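Side-chain contacts in bifunctional cytochrome P450/NADPH--P450 reductase (Deinococcus aerius, PDB 7F3H), which probably hydroxylates organic substrates with molecular oxygen at a heme iron, using electrons that its reductase part takes from NADPH: residues R314-V317 and I318-L322; L280-L283 and L284-H288; R454-P458 and H459-S463; V306-Y309 and D310-M313. All coordinates share one frame; numbering follows the deposited sequence.

Contact 1: residues R314-V317 and I318-L322; sequences RLDV and IPRIL
I321 N donates to V317 O (2.9 Å) in the first turn of helix 317-329, and R320 N donates to D316 O across a longer 3.3 Å. D316 sits at the N-cap without a capping bond; its carboxylate turns to R320 instead. D316 has CG anti to its backbone N (chi1 165°), and this sets both oxygens before the guanidinium. R320 grips them side-on: NE donates to OD1 of D316 at 2.9 Å, and NH2 donates to OD2 of D316 at 2.7 Å. Both oxygens are met on the syn side and lie near the guanidinium plane, while the nitrogens stand just over 30° out of the carboxylate plane. The two flat groups are 25° apart, a slightly twisted salt bridge. A bend at chi3 swings the R320 tip back to D316. NH1 holds D380 and the carbonyl of I379.

On the apolar side, L315 CB rests on P319 CD at 3.5 Å and its CD1 meets I318 CG2. V317 CG1 meets I321 CD1 at 3.7 Å. The E296 carboxylate, on helix 287-300, takes the backbone N-H groups of D316, V317 and I318. Helices 254-285 and 287-300 cover I321, while helix 408-425 packs against L315 and L322.

Contact 2: residues L280-L283 and L284-H288; sequences LYLL and LRHPH
Y281 and R285 stand one turn apart near the end of helix 254-285, and the arginine lays its aliphatic part over the tyrosine ring. R285 CG is 3.9 Å from the centroid of the Y281 ring and 23° off its normal. This is a CH-pi contact, displaced toward the hydroxyl end, with R285 CG 3.6 Å from Y281 CZ. The guanidinium does not stack: its plane is turned 70° from the ring. A bend at chi2 (-58°) leads it onward, so that NH1 bridges to D430 and NH2 bonds the carbonyl of Y434.

H286 faces L282 differently. Its imidazole comes edge-on, with ND1 donating to L282 O at 3.1 Å. The oxygen lies in the ring plane. The same carbonyl receives two weak backbone bonds, from H286 N and R285 N. The H286 ring also stacks with F377, which touches the L282 side chain. L284 N donates to L280 O (2.9 Å) and R285 N to Y281 O as the helix ends. H286 is the first residue to leave helical angles, and helix 287-300 starts right after it.

The ND1 bond is consistent with a proton on that nitrogen, and leaves the ring charge undecided. With one good bond from ND1 and two weak ones, L282 O does not lack donors. R285 gives CG to the tyrosine face and its guanidinium to D430 and the Y434 carbonyl.

Contact 3: residues R454-P458 and H459-S463; sequences RERRP and HERFS
E460 reaches back from a short 3-10 turn, and its carboxylate meets R457 and R454. E460 CB lies 3.1 Å from R457 O, close beside the turn, where E460 N donates to R457 O at 2.7 Å. CG moves off from that carbonyl. The chain then runs extended (chi2 171°) and brings CD past the R457 backbone. E460 OE1 accepts from R457 N at 2.8 Å in a nearly straight bond of 170°. E460 OE1 also faces R454 NH2 at a long 3.7 Å. That oxygen is well out of the guanidinium plane, so the attraction is of charge alone. E460 OE2 takes a weak bond from R457 NH1 at 3.2 Å.

R454 and R457 lay guanidinium faces toward each other, offset. H459 runs alongside R457, its CE1 3.6 Å from R457 CB. On another side, R461 CD lies over the centre of the R456 guanidinium, 3.7 Å above its plane. R456 and R461 both bridge to D298 of helix 287-300. R461 NH2 also bonds the carbonyl of L301.

Two carboxylates thus divide the arginines. E460 would partly offset the charges of R454 and R457, and D298 those of R456 and R461. The bond from R457 N is short and straight, though its donor lies above the carboxylate plane. The long and weak salt bridges at this surface probably add less.

Contact 4: residues V306-Y309 and D310-M313; sequences VPTY and DTVM
The Y309 ring carries M313 over one face, with M313 CG 3.4 Å above the ring plane and displaced toward the rim beside CZ. M313 SD comes in obliquely, 4.2 Å from the Y309 ring centroid and 37° off the normal, as a Met-aromatic contact. Bends at chi2 and chi3 of M313 curl the thioether back toward the phenol. The hydroxyl at the ring edge is bonded to Q113 of helix 113-137, which also packs on Y309 through M116 and K117. In the backbone alongside, M313 N donates to Y309 O at 3.0 Å.

The start of the helix is closed by two threonines. T311 N donates to T308 OG1 at 3.2 Å, and T308 N donates to T311 OG1 at 3.1 Å. T308 OG1 stands between its backbone N and carbonyl carbon (chi1 68°), where it can turn in to the helix end. P307 CB packs on T311 CB at 3.7 Å, and the proline touches helix 408-425 through L417, L420 and L421.

The reciprocal threonine bonds are a capping box, with T308 as N-cap. It opens helix 309-313, which by its place probably corresponds to J' of the P450 fold.

The chain order is contacts 2, 4, 1, 3. Contact 2 lies where helix 254-285 gives way to helix 287-300. Contact 4 opens helix 309-313, and contact 1 follows at the start of helix 317-329, their centres about 13 Å apart. Contacts 1 and 2 have centres about 14 Å apart and touch, I321 CD1 meeting L283 CD2 at 4.0 Å. Contact 3 is a surface turn after strand 450-455, its nearest atoms about 9 to 10 Å from the others. Helix 287-300 ties it in through D298, as E296 ties in contact 1. Contacts 2, 4 and 1 mark helix ends between the probable I, J and K helices, with side chains about 12 to 14 Å from the heme.

Contact 1: residues R314-V317 and I318-L322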
loop_
_atom_site.group_PDB
_atom_site.type_symbol
_atom_site.label_atom_id
_atom_site.label_comp_id
_atom_site.label_asym_id
_atom_site.label_seq_id
_atom_site.Cartn_x
_atom_site.Cartn_y
_atom_site.Cartn_z
ATOM N N ARG A 314 -12.640 13.578 13.917
ATOM C CA ARG A 314 -13.096 13.328 15.274
ATOM C C ARG A 314 -13.100 11.853 15.638
ATOM O O ARG A 314 -13.407 11.524 16.781
ATOM C CB ARG A 314 -14.503 13.903 15.467
ATOM C CG ARG A 314 -14.503 15.429 15.617
ATOM C CD ARG A 314 -15.896 15.998 15.537
ATOM N NE ARG A 314 -16.590 15.896 16.821
ATOM C CZ ARG A 314 -17.913 15.949 16.968
ATOM N NH1 ARG A 314 -18.703 16.113 15.910
ATOM N NH2 ARG A 314 -18.454 15.845 18.177
ATOM N N LEU A 315 -12.762 10.966 14.696
ATOM C CA LEU A 315 -12.708 9.532 14.951
ATOM C C LEU A 315 -11.531 9.160 15.848
ATOM O O LEU A 315 -10.462 9.770 15.780
ATOM C CB LEU A 315 -12.558 8.776 13.648
ATOM C CG LEU A 315 -13.699 8.770 12.654
ATOM C CD1 LEU A 315 -13.146 8.082 11.436
ATOM C CD2 LEU A 315 -14.897 8.048 13.211
ATOM N N ASP A 316 -11.727 8.104 16.666
ATOM C CA ASP A 316 -10.658 7.587 17.526
ATOM C C ASP A 316 -10.452 6.079 17.385
ATOM O O ASP A 316 -9.323 5.612 17.155
ATOM C CB ASP A 316 -10.930 7.885 19.001
ATOM C CG ASP A 316 -10.054 7.070 19.894
ATOM O OD1 ASP A 316 -8.816 7.091 19.690
ATOM O OD2 ASP A 316 -10.584 6.350 20.741
ATOM N N VAL A 317 -11.543 5.313 17.531
ATOM C CA VAL A 317 -11.461 3.861 17.417
ATOM C C VAL A 317 -11.003 3.454 16.012
ATOM O O VAL A 317 -10.060 2.673 15.852
ATOM C CB VAL A 317 -12.830 3.233 17.757
ATOM C CG1 VAL A 317 -12.853 1.735 17.426
ATOM C CG2 VAL A 317 -13.177 3.480 19.220
ATOM N N ILE A 318 -11.654 3.996 14.975
ATOM C CA ILE A 318 -11.382 3.560 13.596
ATOM C C ILE A 318 -9.934 3.843 13.177
ATOM O O ILE A 318 -9.289 2.943 12.616
ATOM C CB ILE A 318 -12.422 4.160 12.648
ATOM C CG1 ILE A 318 -13.738 3.371 12.751
ATOM C CG2 ILE A 318 -11.933 4.234 11.229
ATOM C CD1 ILE A 318 -14.853 3.927 11.867
ATOM N N PRO A 319 -9.372 5.050 13.401
ATOM C CA PRO A 319 -7.931 5.229 13.185
ATOM C C PRO A 319 -7.065 4.197 13.901
ATOM O O PRO A 319 -6.095 3.696 13.322
ATOM C CB PRO A 319 -7.676 6.646 13.727
ATOM C CG PRO A 319 -8.959 7.341 13.607
ATOM C CD PRO A 319 -10.013 6.310 13.836
ATOM N N ARG A 320 -7.347 3.889 15.169
ATOM C CA ARG A 320 -6.459 2.960 15.867
ATOM C C ARG A 320 -6.610 1.541 15.327
ATOM O O ARG A 320 -5.618 0.796 15.227
ATOM C CB ARG A 320 -6.736 3.041 17.354
ATOM C CG ARG A 320 -6.198 4.335 17.980
ATOM C CD ARG A 320 -6.315 4.314 19.503
ATOM N NE ARG A 320 -7.689 4.474 19.966
ATOM C CZ ARG A 320 -8.352 3.610 20.742
ATOM N NH1 ARG A 320 -7.778 2.473 21.157
ATOM N NH2 ARG A 320 -9.604 3.891 21.116
ATOM N N ILE A 321 -7.820 1.188 14.897
ATOM C CA ILE A 321 -8.028 -0.066 14.178
ATOM C C ILE A 321 -7.104 -0.140 12.982
ATOM O O ILE A 321 -6.467 -1.169 12.739
ATOM C CB ILE A 321 -9.493 -0.195 13.714
ATOM C CG1 ILE A 321 -10.401 -0.567 14.879
ATOM C CG2 ILE A 321 -9.594 -1.204 12.580
ATOM C CD1 ILE A 321 -11.846 -0.360 14.548
ATOM N N LEU A 322 -7.055 0.944 12.200
ATOM C CA LEU A 322 -6.252 0.925 10.980
ATOM C C LEU A 322 -4.767 0.808 11.307
ATOM O O LEU A 322 -4.048 0.028 10.662
ATOM C CB LEU A 322 -6.540 2.161 10.125
ATOM C CG LEU A 322 -7.865 2.181 9.336
ATOM C CD1 LEU A 322 -8.072 3.524 8.609
ATOM C CD2 LEU A 322 -7.931 1.048 8.310
#

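Contact 2: residues L280-L283 and L284-H288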
loop_
_atom_site.group_PDB
_atom_site.type_symbol
_atom_site.label_atom_id
_atom_site.label_comp_id
_atom_site.label_asym_id
_atom_site.label_seq_id
_atom_site.Cartn_x
_atom_site.Cartn_y
_atom_site.Cartn_z
ATOM N N LEU A 280 -11.433 -5.291 7.236
ATOM C CA LEU A 280 -12.716 -5.980 7.356
ATOM C C LEU A 280 -12.511 -7.419 7.818
ATOM O O LEU A 280 -13.268 -7.917 8.662
ATOM C CB LEU A 280 -13.480 -5.922 6.046
ATOM C CG LEU A 280 -13.934 -4.522 5.656
ATOM C CD1 LEU A 280 -14.447 -4.588 4.230
ATOM C CD2 LEU A 280 -15.036 -4.046 6.565
ATOM N N TYR A 281 -11.471 -8.099 7.308
ATOM C CA TYR A 281 -11.134 -9.438 7.808
ATOM C C TYR A 281 -10.879 -9.425 9.319
ATOM O O TYR A 281 -11.390 -10.286 10.058
ATOM C CB TYR A 281 -9.895 -9.985 7.102
ATOM C CG TYR A 281 -9.366 -11.250 7.732
ATOM C CD1 TYR A 281 -10.026 -12.469 7.563
ATOM C CD2 TYR A 281 -8.229 -11.230 8.537
ATOM C CE1 TYR A 281 -9.551 -13.635 8.154
ATOM C CE2 TYR A 281 -7.744 -12.387 9.140
ATOM C CZ TYR A 281 -8.415 -13.582 8.950
ATOM O OH TYR A 281 -7.956 -14.738 9.529
ATOM N N LEU A 282 -10.013 -8.505 9.780
ATOM C CA LEU A 282 -9.630 -8.444 11.196
ATOM C C LEU A 282 -10.818 -8.119 12.085
ATOM O O LEU A 282 -10.934 -8.640 13.198
ATOM C CB LEU A 282 -8.530 -7.410 11.405
ATOM C CG LEU A 282 -7.215 -7.863 10.779
ATOM C CD1 LEU A 282 -6.179 -6.753 10.800
ATOM C CD2 LEU A 282 -6.697 -9.178 11.457
ATOM N N LEU A 283 -11.712 -7.259 11.602
ATOM C CA LEU A 283 -12.910 -6.939 12.353
ATOM C C LEU A 283 -13.831 -8.149 12.438
ATOM O O LEU A 283 -14.401 -8.420 13.498
ATOM C CB LEU A 283 -13.603 -5.735 11.702
ATOM C CG LEU A 283 -12.861 -4.391 11.798
ATOM C CD1 LEU A 283 -13.620 -3.280 11.037
ATOM C CD2 LEU A 283 -12.684 -3.999 13.246
ATOM N N LEU A 284 -13.954 -8.925 11.344
ATOM C CA LEU A 284 -14.710 -10.169 11.431
ATOM C C LEU A 284 -14.074 -11.147 12.412
ATOM O O LEU A 284 -14.763 -12.029 12.937
ATOM C CB LEU A 284 -14.867 -10.819 10.059
ATOM C CG LEU A 284 -15.872 -10.191 9.082
ATOM C CD1 LEU A 284 -16.065 -11.115 7.889
ATOM C CD2 LEU A 284 -17.205 -9.846 9.721
ATOM N N ARG A 285 -12.748 -11.117 12.569
ATOM C CA ARG A 285 -12.107 -12.069 13.476
ATOM C C ARG A 285 -11.976 -11.563 14.924
ATOM O O ARG A 285 -11.743 -12.382 15.839
ATOM C CB ARG A 285 -10.748 -12.467 12.906
ATOM C CG ARG A 285 -10.934 -13.244 11.568
ATOM C CD ARG A 285 -11.787 -14.445 11.810
ATOM N NE ARG A 285 -12.079 -15.179 10.583
ATOM C CZ ARG A 285 -13.290 -15.312 10.038
ATOM N NH1 ARG A 285 -14.355 -14.772 10.609
ATOM N NH2 ARG A 285 -13.428 -15.992 8.904
ATOM N N HIS A 286 -12.161 -10.260 15.162
ATOM C CA HIS A 286 -12.101 -9.661 16.501
ATOM C C HIS A 286 -13.346 -8.802 16.702
ATOM O O HIS A 286 -13.287 -7.556 16.688
ATOM C CB HIS A 286 -10.815 -8.856 16.689
ATOM C CG HIS A 286 -9.569 -9.663 16.482
ATOM N ND1 HIS A 286 -8.988 -9.837 15.238
ATOM C CD2 HIS A 286 -8.799 -10.355 17.362
ATOM C CE1 HIS A 286 -7.910 -10.596 15.365
ATOM N NE2 HIS A 286 -7.777 -10.926 16.642
ATOM N N PRO A 287 -14.507 -9.444 16.827
ATOM C CA PRO A 287 -15.777 -8.700 16.754
ATOM C C PRO A 287 -16.027 -7.743 17.926
ATOM O O PRO A 287 -16.895 -6.869 17.805
ATOM C CB PRO A 287 -16.833 -9.817 16.673
ATOM C CG PRO A 287 -16.208 -10.992 17.354
ATOM C CD PRO A 287 -14.704 -10.874 17.123
ATOM N N HIS A 288 -15.319 -7.870 19.053
ATOM C CA HIS A 288 -15.475 -6.859 20.094
ATOM C C HIS A 288 -14.955 -5.513 19.604
ATOM O O HIS A 288 -15.580 -4.463 19.845
ATOM C CB HIS A 288 -14.759 -7.299 21.370
ATOM C CG HIS A 288 -14.964 -6.370 22.527
ATOM N ND1 HIS A 288 -13.921 -5.696 23.133
ATOM C CD2 HIS A 288 -16.091 -5.990 23.180
ATOM C CE1 HIS A 288 -14.399 -4.946 24.112
ATOM N NE2 HIS A 288 -15.711 -5.109 24.161
#

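Contact 3: residues R454-P458 and H459-S463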
loop_
_atom_site.group_PDB
_atom_site.type_symbol
_atom_site.label_atom_id
_atom_site.label_comp_id
_atom_site.label_asym_id
_atom_site.label_seq_id
_atom_site.Cartn_x
_atom_site.Cartn_y
_atom_site.Cartn_z
ATOM N N ARG A 454 -26.149 -6.458 5.569
ATOM C CA ARG A 454 -27.572 -6.155 5.672
ATOM C C ARG A 454 -27.757 -4.772 6.289
ATOM O O ARG A 454 -27.079 -4.418 7.258
ATOM C CB ARG A 454 -28.299 -7.233 6.501
ATOM C CG ARG A 454 -29.819 -7.148 6.467
ATOM C CD ARG A 454 -30.487 -7.566 7.797
ATOM N NE ARG A 454 -29.756 -7.069 8.965
ATOM C CZ ARG A 454 -29.712 -7.690 10.142
ATOM N NH1 ARG A 454 -30.285 -8.897 10.276
ATOM N NH2 ARG A 454 -28.996 -7.152 11.147
ATOM N N GLU A 455 -28.681 -3.986 5.729
ATOM C CA GLU A 455 -28.987 -2.669 6.291
ATOM C C GLU A 455 -29.224 -2.753 7.799
ATOM O O GLU A 455 -30.028 -3.560 8.267
ATOM C CB GLU A 455 -30.223 -2.089 5.603
ATOM C CG GLU A 455 -29.914 -1.144 4.457
ATOM C CD GLU A 455 -31.171 -0.684 3.717
ATOM O OE1 GLU A 455 -31.241 0.514 3.370
ATOM O OE2 GLU A 455 -32.088 -1.517 3.488
ATOM N N ARG A 456 -28.525 -1.909 8.556
ATOM C CA ARG A 456 -28.803 -1.807 9.979
ATOM C C ARG A 456 -30.165 -1.159 10.203
ATOM O O ARG A 456 -30.484 -0.120 9.611
ATOM C CB ARG A 456 -27.698 -1.017 10.679
ATOM C CG ARG A 456 -26.353 -1.730 10.659
ATOM C CD ARG A 456 -25.254 -0.856 11.204
ATOM N NE ARG A 456 -25.343 -0.758 12.657
ATOM C CZ ARG A 456 -24.866 0.254 13.384
ATOM N NH1 ARG A 456 -24.240 1.276 12.797
ATOM N NH2 ARG A 456 -25.012 0.228 14.709
ATOM N N ARG A 457 -30.936 -1.745 11.050
ATOM C CA ARG A 457 -32.244 -1.142 11.241
ATOM C C ARG A 457 -32.168 -0.083 12.344
ATOM O O ARG A 457 -31.263 -0.134 13.187
ATOM C CB ARG A 457 -33.262 -2.213 11.602
ATOM C CG ARG A 457 -33.227 -3.423 10.689
ATOM C CD ARG A 457 -34.087 -4.560 11.242
ATOM N NE ARG A 457 -34.173 -5.672 10.306
ATOM C CZ ARG A 457 -33.869 -6.933 10.600
ATOM N NH1 ARG A 457 -33.441 -7.230 11.820
ATOM N NH2 ARG A 457 -33.975 -7.887 9.671
ATOM N N PRO A 458 -33.089 0.901 12.348
ATOM C CA PRO A 458 -32.966 2.031 13.308
ATOM C C PRO A 458 -32.783 1.630 14.762
ATOM O O PRO A 458 -31.872 2.122 15.437
ATOM C CB PRO A 458 -34.282 2.791 13.088
ATOM C CG PRO A 458 -34.525 2.595 11.621
ATOM C CD PRO A 458 -34.171 1.131 11.376
ATOM N N HIS A 459 -33.585 0.687 15.245
ATOM C CA HIS A 459 -33.481 0.208 16.611
ATOM C C HIS A 459 -32.193 -0.565 16.875
ATOM O O HIS A 459 -31.966 -0.996 18.009
ATOM C CB HIS A 459 -34.699 -0.646 16.917
ATOM C CG HIS A 459 -34.727 -1.922 16.147
ATOM N ND1 HIS A 459 -35.321 -2.025 14.906
ATOM C CD2 HIS A 459 -34.217 -3.148 16.426
ATOM C CE1 HIS A 459 -35.192 -3.266 14.462
ATOM N NE2 HIS A 459 -34.527 -3.966 15.364
ATOM N N GLU A 460 -31.402 -0.824 15.840
ATOM C CA GLU A 460 -30.141 -1.539 15.947
ATOM C C GLU A 460 -28.943 -0.617 16.089
ATOM O O GLU A 460 -27.830 -1.099 16.308
ATOM C CB GLU A 460 -29.972 -2.462 14.746
ATOM C CG GLU A 460 -30.821 -3.702 14.889
ATOM C CD GLU A 460 -30.859 -4.531 13.625
ATOM O OE1 GLU A 460 -30.417 -4.039 12.559
ATOM O OE2 GLU A 460 -31.336 -5.684 13.706
ATOM N N ARG A 461 -29.150 0.690 16.001
ATOM C CA ARG A 461 -28.094 1.663 16.231
ATOM C C ARG A 461 -27.973 1.934 17.723
ATOM O O ARG A 461 -28.925 1.732 18.485
ATOM C CB ARG A 461 -28.419 2.977 15.528
ATOM C CG ARG A 461 -28.938 2.889 14.095
ATOM C CD ARG A 461 -27.858 2.522 13.134
ATOM N NE ARG A 461 -26.754 3.470 13.205
ATOM C CZ ARG A 461 -26.632 4.591 12.502
ATOM N NH1 ARG A 461 -27.555 4.952 11.617
ATOM N NH2 ARG A 461 -25.558 5.354 12.692
ATOM N N PHE A 462 -26.778 2.332 18.154
ATOM C CA PHE A 462 -26.557 2.739 19.539
ATOM C C PHE A 462 -26.812 4.254 19.670
ATOM O O PHE A 462 -27.194 4.924 18.708
ATOM C CB PHE A 462 -25.167 2.243 19.983
ATOM C CG PHE A 462 -24.876 0.787 19.566
ATOM C CD1 PHE A 462 -25.676 -0.263 20.046
ATOM C CD2 PHE A 462 -23.854 0.470 18.671
ATOM C CE1 PHE A 462 -25.443 -1.619 19.656
ATOM C CE2 PHE A 462 -23.617 -0.876 18.275
ATOM C CZ PHE A 462 -24.418 -1.917 18.764
ATOM N N SER A 463 -26.651 4.799 20.884
ATOM C CA SER A 463 -27.060 6.172 21.239
ATOM C C SER A 463 -28.544 6.489 21.239
ATOM O O SER A 463 -29.349 5.894 20.510
ATOM C CB SER A 463 -26.428 7.282 20.379
ATOM O OG SER A 463 -25.024 7.237 20.345
#

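Contact 4: residues V306-Y309 and D310-M313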
loop_
_atom_site.group_PDB
_atom_site.type_symbol
_atom_site.label_atom_id
_atom_site.label_comp_id
_atom_site.label_asym_id
_atom_site.label_seq_id
_atom_site.Cartn_x
_atom_site.Cartn_y
_atom_site.Cartn_z
ATOM N N VAL A 306 -24.662 12.484 6.956
ATOM C CA VAL A 306 -23.558 12.431 6.006
ATOM C C VAL A 306 -22.356 13.082 6.683
ATOM O O VAL A 306 -22.477 14.212 7.166
ATOM C CB VAL A 306 -23.925 13.168 4.698
ATOM C CG1 VAL A 306 -22.782 13.214 3.744
ATOM C CG2 VAL A 306 -25.140 12.539 4.032
ATOM N N PRO A 307 -21.208 12.422 6.743
ATOM C CA PRO A 307 -20.061 12.999 7.442
ATOM C C PRO A 307 -19.446 14.144 6.647
ATOM O O PRO A 307 -19.691 14.317 5.446
ATOM C CB PRO A 307 -19.083 11.820 7.572
ATOM C CG PRO A 307 -19.446 10.872 6.443
ATOM C CD PRO A 307 -20.938 11.064 6.215
ATOM N N THR A 308 -18.710 14.987 7.384
ATOM C CA THR A 308 -17.744 15.942 6.851
ATOM C C THR A 308 -16.335 15.427 7.131
ATOM O O THR A 308 -16.144 14.381 7.765
ATOM C CB THR A 308 -17.873 17.325 7.487
ATOM O OG1 THR A 308 -17.478 17.224 8.857
ATOM C CG2 THR A 308 -19.284 17.900 7.351
ATOM N N TYR A 309 -15.341 16.157 6.605
ATOM C CA TYR A 309 -13.954 15.883 6.973
ATOM C C TYR A 309 -13.750 16.007 8.480
ATOM O O TYR A 309 -12.940 15.272 9.068
ATOM C CB TYR A 309 -13.015 16.805 6.200
ATOM C CG TYR A 309 -11.578 16.754 6.643
ATOM C CD1 TYR A 309 -10.746 15.697 6.275
ATOM C CD2 TYR A 309 -11.033 17.783 7.415
ATOM C CE1 TYR A 309 -9.402 15.659 6.673
ATOM C CE2 TYR A 309 -9.694 17.747 7.817
ATOM C CZ TYR A 309 -8.893 16.688 7.441
ATOM O OH TYR A 309 -7.590 16.662 7.845
ATOM N N ASP A 310 -14.466 16.943 9.115
ATOM C CA ASP A 310 -14.400 17.064 10.566
ATOM C C ASP A 310 -14.842 15.774 11.234
ATOM O O ASP A 310 -14.243 15.338 12.228
ATOM C CB ASP A 310 -15.264 18.233 11.046
ATOM C CG ASP A 310 -14.825 18.757 12.403
ATOM O OD1 ASP A 310 -13.636 19.147 12.488
ATOM O OD2 ASP A 310 -15.637 18.742 13.373
ATOM N N THR A 311 -15.919 15.170 10.735
ATOM C CA THR A 311 -16.335 13.895 11.299
ATOM C C THR A 311 -15.177 12.918 11.298
ATOM O O THR A 311 -14.856 12.317 12.330
ATOM C CB THR A 311 -17.517 13.326 10.534
ATOM O OG1 THR A 311 -18.497 14.352 10.372
ATOM C CG2 THR A 311 -18.114 12.146 11.316
ATOM N N VAL A 312 -14.506 12.784 10.148
ATOM C CA VAL A 312 -13.406 11.838 10.040
ATOM C C VAL A 312 -12.333 12.150 11.068
ATOM O O VAL A 312 -11.792 11.240 11.715
ATOM C CB VAL A 312 -12.831 11.841 8.612
ATOM C CG1 VAL A 312 -11.605 10.927 8.559
ATOM C CG2 VAL A 312 -13.890 11.384 7.605
ATOM N N MET A 313 -12.037 13.441 11.267
ATOM C CA MET A 313 -10.952 13.822 12.160
ATOM C C MET A 313 -11.349 13.684 13.627
ATOM O O MET A 313 -10.472 13.601 14.492
ATOM C CB MET A 313 -10.490 15.254 11.856
ATOM C CG MET A 313 -9.914 15.421 10.446
ATOM S SD MET A 313 -8.767 14.071 9.968
ATOM C CE MET A 313 -7.508 14.154 11.235
#